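Local coordinates for protein terminal uridylyltransferase 1 (Trypanosoma brucei, PDB 5HZD) that adds uridines to the 3' ends of guide RNAs, ribosomal RNAs and some mRNAs during mitochondrial RNA editing in trypanosomes, at residues A20-H25 / I479-S484; P35-L40 / K483-R488. One frame throughout, in Å; residues are numbered along the deposited sequence.

Contact 1: A20-H25 / I479-S484; sequences AALLAH and IGVTKS. With ZN (zinc ion), chain B.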
loop_
_atom_site.group_PDB
_atom_site.type_symbol
_atom_site.label_atom_id
_atom_site.label_comp_id
_atom_site.label_asym_id
_atom_site.label_seq_id
_atom_site.Cartn_x
_atom_site.Cartn_y
_atom_site.Cartn_z
ATOM N N ALA A 20 -24.445 13.148 -24.203
ATOM C CA ALA A 20 -25.822 13.013 -23.735
ATOM C C ALA A 20 -26.453 11.743 -24.289
ATOM O O ALA A 20 -27.130 11.004 -23.574
ATOM C CB ALA A 20 -26.638 14.229 -24.154
ATOM N N ALA A 21 -26.209 11.481 -25.565
ATOM C CA ALA A 21 -26.797 10.318 -26.219
ATOM C C ALA A 21 -26.193 9.030 -25.650
ATOM O O ALA A 21 -26.887 8.012 -25.509
ATOM C CB ALA A 21 -26.577 10.389 -27.716
ATOM N N LEU A 22 -24.900 9.072 -25.341
ATOM C CA LEU A 22 -24.233 7.924 -24.740
ATOM C C LEU A 22 -24.826 7.618 -23.369
ATOM O O LEU A 22 -25.137 6.468 -23.065
ATOM C CB LEU A 22 -22.729 8.170 -24.604
ATOM C CG LEU A 22 -21.948 7.014 -23.982
ATOM C CD1 LEU A 22 -21.868 5.854 -24.962
ATOM C CD2 LEU A 22 -20.553 7.464 -23.531
ATOM N N LEU A 23 -25.003 8.650 -22.551
ATOM C CA LEU A 23 -25.505 8.453 -21.185
ATOM C C LEU A 23 -26.943 7.950 -21.228
ATOM O O LEU A 23 -27.316 7.035 -20.480
ATOM C CB LEU A 23 -25.461 9.760 -20.394
ATOM C CG LEU A 23 -24.129 10.265 -19.864
ATOM C CD1 LEU A 23 -24.349 11.584 -19.156
ATOM C CD2 LEU A 23 -23.504 9.252 -18.916
ATOM N N ALA A 24 -27.758 8.558 -22.089
ATOM C CA ALA A 24 -29.135 8.105 -22.274
ATOM C C ALA A 24 -29.186 6.658 -22.728
ATOM O O ALA A 24 -30.029 5.894 -22.268
ATOM C CB ALA A 24 -29.866 8.981 -23.247
ATOM N N HIS A 25 -28.275 6.269 -23.615
ATOM C CA HIS A 25 -28.242 4.888 -24.068
ATOM C C HIS A 25 -27.936 3.953 -22.898
ATOM O O HIS A 25 -28.529 2.877 -22.767
ATOM C CB HIS A 25 -27.184 4.704 -25.154
ATOM C CG HIS A 25 -26.836 3.272 -25.409
ATOM N ND1 HIS A 25 -27.594 2.464 -26.232
ATOM C CD2 HIS A 25 -25.839 2.500 -24.928
ATOM C CE1 HIS A 25 -27.053 1.260 -26.270
ATOM N NE2 HIS A 25 -26.008 1.249 -25.466
ATOM N N ILE A 479 -12.638 2.260 -17.253
ATOM C CA ILE A 479 -14.005 2.566 -16.866
ATOM C C ILE A 479 -14.800 3.194 -17.995
ATOM O O ILE A 479 -14.710 4.405 -18.235
ATOM C CB ILE A 479 -14.034 3.457 -15.599
ATOM C CG1 ILE A 479 -13.259 2.758 -14.481
ATOM C CG2 ILE A 479 -15.490 3.759 -15.211
ATOM C CD1 ILE A 479 -13.147 3.577 -13.192
ATOM N N GLY A 480 -15.565 2.370 -18.708
ATOM C CA GLY A 480 -16.457 2.863 -19.736
ATOM C C GLY A 480 -17.762 3.390 -19.152
ATOM O O GLY A 480 -17.912 3.454 -17.933
ATOM N N VAL A 481 -18.713 3.746 -19.999
ATOM C CA VAL A 481 -19.884 4.488 -19.526
ATOM C C VAL A 481 -20.735 3.737 -18.491
ATOM O O VAL A 481 -21.087 4.325 -17.455
ATOM C CB VAL A 481 -20.752 5.026 -20.682
ATOM C CG1 VAL A 481 -21.388 3.908 -21.509
ATOM C CG2 VAL A 481 -21.817 6.005 -20.135
ATOM N N THR A 482 -21.073 2.477 -18.741
ATOM C CA THR A 482 -21.885 1.761 -17.750
ATOM C C THR A 482 -21.102 1.563 -16.465
ATOM O O THR A 482 -21.651 1.743 -15.366
ATOM C CB THR A 482 -22.489 0.420 -18.288
ATOM O OG1 THR A 482 -21.431 -0.478 -18.653
ATOM C CG2 THR A 482 -23.346 0.704 -19.467
ATOM N N LYS A 483 -19.812 1.248 -16.559
ATOM C CA LYS A 483 -19.038 1.113 -15.336
ATOM C C LYS A 483 -19.021 2.457 -14.592
ATOM O O LYS A 483 -19.062 2.494 -13.357
ATOM C CB LYS A 483 -17.607 0.628 -15.634
ATOM C CG LYS A 483 -17.508 -0.846 -15.987
ATOM C CD LYS A 483 -16.076 -1.364 -15.834
ATOM C CE LYS A 483 -15.998 -2.827 -16.239
ATOM N NZ LYS A 483 -14.609 -3.352 -16.111
ATOM N N SER A 484 -18.966 3.563 -15.333
ATOM C CA SER A 484 -18.840 4.884 -14.688
ATOM C C SER A 484 -20.116 5.195 -13.915
ATOM O O SER A 484 -20.070 5.833 -12.860
ATOM C CB SER A 484 -18.547 6.014 -15.702
ATOM O OG SER A 484 -19.696 6.362 -16.459
HETATM ZN ZN ZN B . -24.743 -0.388 -25.066
#

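Contact 2: P35-L40 / K483-R488; sequences PDHARL and KSLRVR. With SO4 (sulfate ion), chain E.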
loop_
_atom_site.group_PDB
_atom_site.type_symbol
_atom_site.label_atom_id
_atom_site.label_comp_id
_atom_site.label_asym_id
_atom_site.label_seq_id
_atom_site.Cartn_x
_atom_site.Cartn_y
_atom_site.Cartn_z
ATOM N N PRO A 35 -28.509 -0.672 -11.824
ATOM C CA PRO A 35 -29.921 -0.700 -11.427
ATOM C C PRO A 35 -30.351 0.365 -10.421
ATOM O O PRO A 35 -31.546 0.657 -10.346
ATOM C CB PRO A 35 -30.074 -2.087 -10.806
ATOM C CG PRO A 35 -28.710 -2.401 -10.280
ATOM C CD PRO A 35 -27.765 -1.829 -11.298
ATOM N N ASP A 36 -29.416 0.926 -9.660
ATOM C CA ASP A 36 -29.791 1.907 -8.638
ATOM C C ASP A 36 -29.413 3.319 -9.032
ATOM O O ASP A 36 -29.663 4.255 -8.272
ATOM C CB ASP A 36 -29.136 1.557 -7.293
ATOM C CG ASP A 36 -29.595 0.207 -6.754
ATOM O OD1 ASP A 36 -30.793 -0.097 -6.904
ATOM O OD2 ASP A 36 -28.762 -0.543 -6.191
ATOM N N HIS A 37 -28.803 3.492 -10.200
ATOM C CA HIS A 37 -28.298 4.814 -10.575
ATOM C C HIS A 37 -29.374 5.895 -10.617
ATOM O O HIS A 37 -29.274 6.907 -9.922
ATOM C CB HIS A 37 -27.539 4.796 -11.913
ATOM C CG HIS A 37 -26.986 6.132 -12.298
ATOM N ND1 HIS A 37 -27.522 6.898 -13.317
ATOM C CD2 HIS A 37 -25.977 6.857 -11.766
ATOM C CE1 HIS A 37 -26.841 8.029 -13.404
ATOM N NE2 HIS A 37 -25.908 8.033 -12.473
ATOM N N ALA A 38 -30.385 5.706 -11.457
ATOM C CA ALA A 38 -31.393 6.741 -11.651
ATOM C C ALA A 38 -32.129 7.065 -10.352
ATOM O O ALA A 38 -32.408 8.227 -10.065
ATOM C CB ALA A 38 -32.371 6.321 -12.724
ATOM N N ARG A 39 -32.406 6.030 -9.567
ATOM C CA ARG A 39 -33.129 6.141 -8.301
ATOM C C ARG A 39 -32.369 6.902 -7.219
ATOM O O ARG A 39 -32.915 7.792 -6.561
ATOM C CB ARG A 39 -33.489 4.751 -7.780
ATOM C CG ARG A 39 -34.303 4.793 -6.492
ATOM C CD ARG A 39 -34.757 3.399 -6.073
ATOM N NE ARG A 39 -33.614 2.529 -5.818
ATOM C CZ ARG A 39 -32.957 2.479 -4.663
ATOM N NH1 ARG A 39 -33.336 3.240 -3.648
ATOM N NH2 ARG A 39 -31.919 1.672 -4.526
ATOM N N LEU A 40 -31.106 6.547 -7.015
ATOM C CA LEU A 40 -30.333 7.251 -5.997
ATOM C C LEU A 40 -29.988 8.662 -6.453
ATOM O O LEU A 40 -29.888 9.573 -5.628
ATOM C CB LEU A 40 -29.062 6.474 -5.638
ATOM C CG LEU A 40 -29.297 5.148 -4.917
ATOM C CD1 LEU A 40 -27.967 4.538 -4.482
ATOM C CD2 LEU A 40 -30.253 5.335 -3.714
ATOM N N LYS A 483 -19.812 1.248 -16.559
ATOM C CA LYS A 483 -19.038 1.113 -15.336
ATOM C C LYS A 483 -19.021 2.457 -14.592
ATOM O O LYS A 483 -19.062 2.494 -13.357
ATOM C CB LYS A 483 -17.607 0.628 -15.634
ATOM C CG LYS A 483 -17.508 -0.846 -15.987
ATOM C CD LYS A 483 -16.076 -1.364 -15.834
ATOM C CE LYS A 483 -15.998 -2.827 -16.239
ATOM N NZ LYS A 483 -14.609 -3.352 -16.111
ATOM N N SER A 484 -18.966 3.563 -15.333
ATOM C CA SER A 484 -18.840 4.884 -14.688
ATOM C C SER A 484 -20.116 5.195 -13.915
ATOM O O SER A 484 -20.070 5.833 -12.860
ATOM C CB SER A 484 -18.547 6.014 -15.702
ATOM O OG SER A 484 -19.696 6.362 -16.459
ATOM N N LEU A 485 -21.247 4.710 -14.414
ATOM C CA LEU A 485 -22.511 5.007 -13.751
ATOM C C LEU A 485 -22.658 4.119 -12.511
ATOM O O LEU A 485 -23.327 4.514 -11.547
ATOM C CB LEU A 485 -23.682 4.851 -14.718
ATOM C CG LEU A 485 -23.626 5.928 -15.829
ATOM C CD1 LEU A 485 -24.859 5.856 -16.721
ATOM C CD2 LEU A 485 -23.450 7.345 -15.231
ATOM N N ARG A 486 -22.039 2.937 -12.528
ATOM C CA ARG A 486 -21.912 2.141 -11.298
ATOM C C ARG A 486 -21.122 2.903 -10.236
ATOM O O ARG A 486 -21.484 2.895 -9.056
ATOM C CB ARG A 486 -21.305 0.749 -11.577
ATOM C CG ARG A 486 -22.245 -0.129 -12.408
ATOM C CD ARG A 486 -21.589 -1.446 -12.857
ATOM N NE ARG A 486 -21.202 -2.257 -11.704
ATOM C CZ ARG A 486 -22.029 -3.103 -11.096
ATOM N NH1 ARG A 486 -23.272 -3.237 -11.538
ATOM N NH2 ARG A 486 -21.618 -3.810 -10.047
ATOM N N VAL A 487 -20.053 3.578 -10.640
ATOM C CA VAL A 487 -19.275 4.391 -9.718
ATOM C C VAL A 487 -20.105 5.564 -9.197
ATOM O O VAL A 487 -20.169 5.804 -7.992
ATOM C CB VAL A 487 -17.985 4.917 -10.376
ATOM C CG1 VAL A 487 -17.254 5.858 -9.411
ATOM C CG2 VAL A 487 -17.076 3.729 -10.729
ATOM N N ARG A 488 -20.739 6.302 -10.105
ATOM C CA ARG A 488 -21.586 7.414 -9.686
ATOM C C ARG A 488 -22.667 6.950 -8.720
ATOM O O ARG A 488 -23.003 7.674 -7.782
ATOM C CB ARG A 488 -22.234 8.115 -10.881
ATOM C CG ARG A 488 -21.235 8.835 -11.822
ATOM C CD ARG A 488 -20.394 9.927 -11.133
ATOM N NE ARG A 488 -21.219 11.036 -10.645
ATOM C CZ ARG A 488 -21.662 12.054 -11.389
ATOM N NH1 ARG A 488 -21.396 12.139 -12.700
ATOM N NH2 ARG A 488 -22.378 13.013 -10.819
HETATM S S SO4 E . -30.133 1.647 -1.160
HETATM O O1 SO4 E . -30.086 0.770 -2.331
HETATM O O2 SO4 E . -28.886 2.417 -1.049
HETATM O O3 SO4 E . -30.303 0.822 0.037
HETATM O O4 SO4 E . -31.269 2.558 -1.306
#

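Contact 1: A20-H25 / I479-S484
V481, in the first turn of helix 481-497, meets L22 and L23 of the zinc finger through apolar contacts alone. L22 and V481 point at one another tip to tip. The CD2 methyl of L22 lies 3.8 Å from V481 CB, and its CD1 faces V481 CG1 at 4.0 Å, so the two forked ends mesh. With CG of L22 anti to the backbone N (chi1 -180°), the leucine fork is carried across to the valine. L23 arrives from one flank: its CD2 touches V481 CG2 at 3.9 Å, so that this methyl touches both leucines.

No hydrogen bond crosses between 20-25 and 479-484, although T482 OG1 hydrogen-bonds D9 OD1 of the finger. G480 is the N-cap, its carbonyl O taking the amide of S484, while S484 OG gives a hydrogen bond of 2.7 Å to V481 O, tilted 22° from the carbonyl plane.

Metal binding lies just beside the apolar patch. H25 NE2 binds the zinc at 2.1 Å, and C8, C11 and H30 complete the Cys2His2 site of this atypical C2H2 finger. The finger is required for proper folding of the catalytic domain, and this seam is consistent with that need.

Helix 481-497 begins against helix 19-30, where V481 also touches A26, and strand 15-16 meets helix 19-30 through F16, on which L22 rests.

Contact 2: P35-L40 / K483-R488
H37, at the start of helix 37-47, lays its imidazole against L485 and R488, one turn apart on helix 481-497. The chain leaves the backbone with CG anti to N (chi1 -179°), which carries the ring across to the opposing helix. CB points toward helix 481-497, and CG comes within 4.1 Å of the carbonyl oxygen L485 O. CD2 approaches that oxygen more closely, at 3.5 Å; the same oxygen accepts a hydrogen bond from T489 OG1. CE1 and NE2, at the far end of the ring, lie under the CD2 methyl of L485, with NE2 3.8 Å from it. This is a CH-pi contact: the methyl sits 4.1 Å from the ring centroid and 28° off its normal, and L485 CB stands above the same face. R488 comes in at the edge, near the ring plane, its CB 4.0 Å from NE2. The rest of the arginine runs alongside the histidine and then leads away, with its guanidinium turned 79° to the ring.

Helix 37-47 follows directly on the zinc-finger segment, so here an aromatic side chain beyond the finger is laid on helix 481-497, which the finger also meets. R486 NH1 adds a hydrogen bond to L33 O, between helices 19-30 and 37-47.

On a different side of the same turn, R39 NH2 makes a salt bridge to D36 OD1 at 3.2 Å. D36 OD1 lies in the R39 guanidinium plane, while R39 NH2 approaches it from above the carboxylate plane. NH2 also bonds O1 of a sulfate, probably from the crystallisation liquor, at 3.0 Å, and R493 of helix 481-497 binds this sulfate too.

From the N terminus, the chain first passes through helix 19-30 of the zinc finger, then helix 37-47, and runs through the catalytic core before it returns as helix 481-497. Contact 1 closes the loop that starts at 20-25, and contact 2 the one that starts at 35-40. The loops cross rather than nest, since the earlier start pairs with the earlier end on the last helix, where K483 and S484 belong to both segments. L23 CD2 and L485 CD2 pack at 4.2 Å and make the two contacts continuous. Together they bind the finger and the helix after it to successive turns of the last helix of this chain.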